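Local coordinates for protein nucleoporin NUP159 (Saccharomyces cerevisiae, PDB 1XIP) that serves as a nuclear pore component whose N-terminal beta-propeller, the part described here, tethers the helicase Dbp5 to the pore for mRNA export, at residues 161-175 and 178-192. Residues are numbered along the deposited sequence; the frame is centred on the assembly and turned at random.
Sequences LAQNVTSFDVTNSQL and LLKDRSFQSFAWRNG
Leu175 and Leu161 both meet the benzo side of the Trp189 indole: CD2 of Leu175 approaches obliquely, 3.6 Å from CE3, while Leu161 crosses at about a right angle and sets CD2 at the ring edge, 4.0 Å from CZ3. With CG anti to the backbone N (chi1 175°), the indole reaches these leucines, and Gly192 N sits above one face, toward the rim. Two residues earlier on the strand, Phe187 turns its ring edge to Leu175 O, with Phe187 CD2 3.3 Å from that oxygen, and the two backbones pair antiparallel through hydrogen bonds in both directions. Gln174 stretches out an extended chain against Ile221, and its NE2 gives Ser186 OG a nearly straight 2.9 Å bond (174°), in the plane of the amide. Cutting Gln174 back to alanine removes this amide, which would probably leave Ser186 OG without its donor and open a gap beside Ile221. At the other end, a classic beta bulge sets Thr166 and Ser167 together opposite Leu178; Leu178 O receives Thr166 N at 2.8 Å and, weakly, Thr166 OG1. Leu179 CD2 lies 3.3 Å from Asn164 O, which also accepts Lys180 N, and Thr166 CG2 rests on Lys180 CG. The contact joins the first three strands of a propeller blade (167-170, 174-179, 184-190), which strand 193-200 completes. Strand 158-165, the outer strand of the preceding blade, leads into it, and strand 215-221 packs alongside, where Val219 N binds Ser167 OG.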
# COMPACT_ATOMS: atom_id res chain seq x y z
N LEU A 161 20.18 -1.14 6.64
CA LEU A 161 20.27 -0.86 5.21
C LEU A 161 20.58 0.59 4.90
O LEU A 161 21.52 0.88 4.16
CB LEU A 161 19.00 -1.29 4.49
CG LEU A 161 18.65 -2.77 4.53
CD1 LEU A 161 17.21 -2.94 4.13
CD2 LEU A 161 19.60 -3.60 3.64
N ALA A 162 19.79 1.51 5.46
CA ALA A 162 19.97 2.92 5.16
C ALA A 162 19.51 3.79 6.32
O ALA A 162 18.99 3.28 7.31
CB ALA A 162 19.23 3.30 3.89
N GLN A 163 19.72 5.10 6.17
CA GLN A 163 19.31 6.07 7.17
C GLN A 163 18.63 7.27 6.54
O GLN A 163 18.76 7.50 5.33
CB GLN A 163 20.52 6.57 7.95
CG GLN A 163 20.78 5.84 9.23
CD GLN A 163 22.23 5.47 9.37
OE1 GLN A 163 22.60 4.31 9.19
NE2 GLN A 163 23.07 6.46 9.66
N ASN A 164 17.91 8.03 7.37
CA ASN A 164 17.24 9.26 6.96
C ASN A 164 16.17 9.05 5.90
O ASN A 164 15.85 9.97 5.14
CB ASN A 164 18.27 10.28 6.46
CG ASN A 164 19.18 10.76 7.56
OD1 ASN A 164 18.72 11.11 8.65
ND2 ASN A 164 20.48 10.81 7.28
N VAL A 165 15.61 7.84 5.87
CA VAL A 165 14.60 7.43 4.92
C VAL A 165 13.24 7.86 5.45
O VAL A 165 13.00 7.76 6.65
CB VAL A 165 14.61 5.87 4.77
CG1 VAL A 165 13.64 5.37 3.66
CG2 VAL A 165 16.02 5.35 4.54
N THR A 166 12.35 8.34 4.57
CA THR A 166 10.99 8.66 4.99
C THR A 166 9.96 7.77 4.30
O THR A 166 8.85 7.59 4.80
CB THR A 166 10.64 10.15 4.78
OG1 THR A 166 10.84 10.51 3.41
CG2 THR A 166 11.62 11.05 5.53
N SER A 167 10.34 7.21 3.16
CA SER A 167 9.56 6.22 2.47
C SER A 167 10.47 5.27 1.70
O SER A 167 11.50 5.67 1.17
CB SER A 167 8.56 6.87 1.50
OG SER A 167 7.58 5.93 1.08
N PHE A 168 10.08 4.02 1.62
CA PHE A 168 10.80 3.06 0.81
C PHE A 168 9.81 2.18 0.05
O PHE A 168 8.63 2.12 0.38
CB PHE A 168 11.74 2.22 1.67
CG PHE A 168 11.05 1.10 2.42
CD1 PHE A 168 11.02 -0.20 1.88
CD2 PHE A 168 10.44 1.33 3.65
CE1 PHE A 168 10.39 -1.24 2.57
CE2 PHE A 168 9.82 0.29 4.35
CZ PHE A 168 9.79 -1.00 3.80
N ASP A 169 10.30 1.50 -0.98
CA ASP A 169 9.51 0.47 -1.67
C ASP A 169 10.47 -0.63 -2.13
O ASP A 169 11.62 -0.35 -2.41
CB ASP A 169 8.77 1.09 -2.86
CG ASP A 169 7.65 0.20 -3.38
OD1 ASP A 169 7.30 -0.82 -2.71
OD2 ASP A 169 7.06 0.44 -4.47
N VAL A 170 10.00 -1.88 -2.16
CA VAL A 170 10.77 -2.98 -2.72
C VAL A 170 9.98 -3.81 -3.69
O VAL A 170 8.74 -3.95 -3.56
CB VAL A 170 11.26 -4.00 -1.67
CG1 VAL A 170 12.75 -3.85 -1.43
CG2 VAL A 170 10.45 -3.96 -0.41
N THR A 171 10.70 -4.38 -4.65
CA THR A 171 10.21 -5.49 -5.44
C THR A 171 11.16 -6.66 -5.22
O THR A 171 12.07 -6.58 -4.40
CB THR A 171 10.18 -5.13 -6.94
OG1 THR A 171 11.51 -4.80 -7.38
CG2 THR A 171 9.35 -3.87 -7.18
N ASN A 172 10.97 -7.73 -5.97
CA ASN A 172 11.88 -8.85 -5.92
C ASN A 172 13.33 -8.50 -6.25
O ASN A 172 14.24 -9.22 -5.85
CB ASN A 172 11.40 -9.95 -6.84
CG ASN A 172 11.91 -11.29 -6.42
OD1 ASN A 172 12.96 -11.74 -6.88
ND2 ASN A 172 11.19 -11.93 -5.51
N SER A 173 13.55 -7.41 -6.98
CA SER A 173 14.88 -7.10 -7.52
C SER A 173 15.36 -5.66 -7.33
O SER A 173 16.51 -5.35 -7.62
CB SER A 173 14.96 -7.48 -8.99
OG SER A 173 13.94 -6.84 -9.73
N GLN A 174 14.48 -4.79 -6.82
CA GLN A 174 14.82 -3.38 -6.62
C GLN A 174 14.41 -2.87 -5.23
O GLN A 174 13.46 -3.36 -4.64
CB GLN A 174 14.14 -2.55 -7.69
CG GLN A 174 14.74 -1.19 -7.94
CD GLN A 174 13.95 -0.43 -9.00
OE1 GLN A 174 12.99 -0.97 -9.58
NE2 GLN A 174 14.35 0.82 -9.26
N LEU A 175 15.16 -1.88 -4.72
CA LEU A 175 14.81 -1.17 -3.48
C LEU A 175 14.98 0.33 -3.69
O LEU A 175 16.09 0.81 -3.99
CB LEU A 175 15.67 -1.64 -2.30
CG LEU A 175 15.58 -1.06 -0.85
CD1 LEU A 175 14.45 -0.09 -0.60
CD2 LEU A 175 15.49 -2.18 0.17
N LEU A 178 13.26 7.18 -0.39
CA LEU A 178 13.04 8.62 -0.38
C LEU A 178 13.64 9.18 0.91
O LEU A 178 13.27 8.75 2.01
CB LEU A 178 11.56 8.95 -0.41
CG LEU A 178 11.07 10.20 -1.18
CD1 LEU A 178 9.64 10.56 -0.81
CD2 LEU A 178 11.99 11.42 -1.04
N LEU A 179 14.54 10.15 0.77
CA LEU A 179 15.25 10.71 1.92
C LEU A 179 14.66 12.02 2.43
O LEU A 179 13.90 12.67 1.73
CB LEU A 179 16.74 10.88 1.58
CG LEU A 179 17.48 9.58 1.28
CD1 LEU A 179 18.94 9.83 0.91
CD2 LEU A 179 17.40 8.67 2.49
N LYS A 180 15.01 12.38 3.67
CA LYS A 180 14.61 13.66 4.31
C LYS A 180 14.96 14.92 3.51
O LYS A 180 14.18 15.88 3.50
CB LYS A 180 15.24 13.79 5.70
CG LYS A 180 14.71 12.82 6.71
CD LYS A 180 15.31 13.10 8.06
CE LYS A 180 14.26 13.04 9.14
NZ LYS A 180 14.81 13.57 10.43
N ASP A 181 16.12 14.92 2.87
CA ASP A 181 16.51 16.02 1.99
C ASP A 181 15.75 16.01 0.65
O ASP A 181 15.97 16.86 -0.23
CB ASP A 181 18.03 16.01 1.76
CG ASP A 181 18.49 14.86 0.89
OD1 ASP A 181 19.71 14.79 0.62
OD2 ASP A 181 17.71 13.99 0.42
N ARG A 182 14.85 15.03 0.51
CA ARG A 182 13.94 14.91 -0.63
C ARG A 182 14.66 14.37 -1.85
O ARG A 182 14.19 14.52 -2.98
CB ARG A 182 13.27 16.25 -0.95
CG ARG A 182 12.38 16.81 0.17
CD ARG A 182 11.33 17.82 -0.32
NE ARG A 182 11.93 19.06 -0.80
CZ ARG A 182 11.24 20.09 -1.27
NH1 ARG A 182 9.92 20.04 -1.33
NH2 ARG A 182 11.88 21.18 -1.68
N SER A 183 15.79 13.72 -1.63
CA SER A 183 16.48 13.03 -2.72
C SER A 183 16.10 11.55 -2.77
O SER A 183 15.53 11.00 -1.81
CB SER A 183 17.99 13.24 -2.63
OG SER A 183 18.58 12.35 -1.70
N PHE A 184 16.43 10.92 -3.89
CA PHE A 184 16.06 9.54 -4.17
C PHE A 184 17.26 8.63 -4.36
O PHE A 184 18.32 9.05 -4.84
CB PHE A 184 15.21 9.50 -5.43
CG PHE A 184 13.89 10.16 -5.28
CD1 PHE A 184 12.75 9.39 -5.06
CD2 PHE A 184 13.77 11.53 -5.40
CE1 PHE A 184 11.50 10.00 -4.94
CE2 PHE A 184 12.54 12.15 -5.27
CZ PHE A 184 11.40 11.39 -5.04
N GLN A 185 17.08 7.37 -4.00
CA GLN A 185 18.11 6.37 -4.21
C GLN A 185 17.49 5.05 -4.60
O GLN A 185 16.42 4.68 -4.11
CB GLN A 185 18.94 6.20 -2.95
CG GLN A 185 20.08 7.18 -2.84
CD GLN A 185 20.88 6.97 -1.59
OE1 GLN A 185 20.93 5.85 -1.08
NE2 GLN A 185 21.49 8.02 -1.09
N SER A 186 18.17 4.34 -5.48
CA SER A 186 17.67 3.09 -6.00
C SER A 186 18.77 2.07 -5.95
O SER A 186 19.92 2.38 -6.25
CB SER A 186 17.19 3.29 -7.43
OG SER A 186 16.66 2.10 -7.96
N PHE A 187 18.44 0.85 -5.57
CA PHE A 187 19.44 -0.21 -5.46
C PHE A 187 18.98 -1.45 -6.17
O PHE A 187 17.79 -1.76 -6.19
CB PHE A 187 19.68 -0.58 -4.00
CG PHE A 187 20.02 0.58 -3.10
CD1 PHE A 187 21.33 0.77 -2.66
CD2 PHE A 187 19.03 1.44 -2.65
CE1 PHE A 187 21.65 1.82 -1.82
CE2 PHE A 187 19.33 2.49 -1.80
CZ PHE A 187 20.64 2.68 -1.39
N ALA A 188 19.91 -2.19 -6.75
CA ALA A 188 19.63 -3.56 -7.12
C ALA A 188 19.51 -4.36 -5.82
O ALA A 188 20.31 -4.19 -4.89
CB ALA A 188 20.73 -4.10 -7.98
N TRP A 189 18.49 -5.21 -5.75
CA TRP A 189 18.17 -5.97 -4.55
C TRP A 189 18.14 -7.51 -4.80
O TRP A 189 17.45 -7.99 -5.70
CB TRP A 189 16.84 -5.50 -3.97
CG TRP A 189 16.39 -6.31 -2.80
CD1 TRP A 189 15.62 -7.44 -2.83
CD2 TRP A 189 16.70 -6.07 -1.43
NE1 TRP A 189 15.43 -7.92 -1.56
CE2 TRP A 189 16.09 -7.10 -0.68
CE3 TRP A 189 17.44 -5.10 -0.75
CZ2 TRP A 189 16.18 -7.17 0.72
CZ3 TRP A 189 17.54 -5.17 0.63
CH2 TRP A 189 16.91 -6.20 1.35
N ARG A 190 18.88 -8.25 -3.98
CA ARG A 190 18.93 -9.72 -4.08
C ARG A 190 19.05 -10.39 -2.71
O ARG A 190 20.16 -10.50 -2.17
CB ARG A 190 20.10 -10.16 -4.96
CG ARG A 190 19.69 -10.76 -6.29
CD ARG A 190 19.75 -12.27 -6.33
NE ARG A 190 18.70 -12.80 -7.20
CZ ARG A 190 18.74 -13.99 -7.78
NH1 ARG A 190 19.78 -14.79 -7.59
NH2 ARG A 190 17.74 -14.38 -8.55
N ASN A 191 17.92 -10.84 -2.15
CA ASN A 191 17.90 -11.60 -0.89
C ASN A 191 18.72 -10.97 0.26
O ASN A 191 19.61 -11.60 0.83
CB ASN A 191 18.32 -13.05 -1.15
CG ASN A 191 18.10 -13.96 0.05
OD1 ASN A 191 17.03 -13.96 0.66
ND2 ASN A 191 19.11 -14.76 0.38
N GLY A 192 18.39 -9.72 0.61
CA GLY A 192 19.05 -9.01 1.70
C GLY A 192 20.24 -8.17 1.26
O GLY A 192 20.72 -7.31 2.01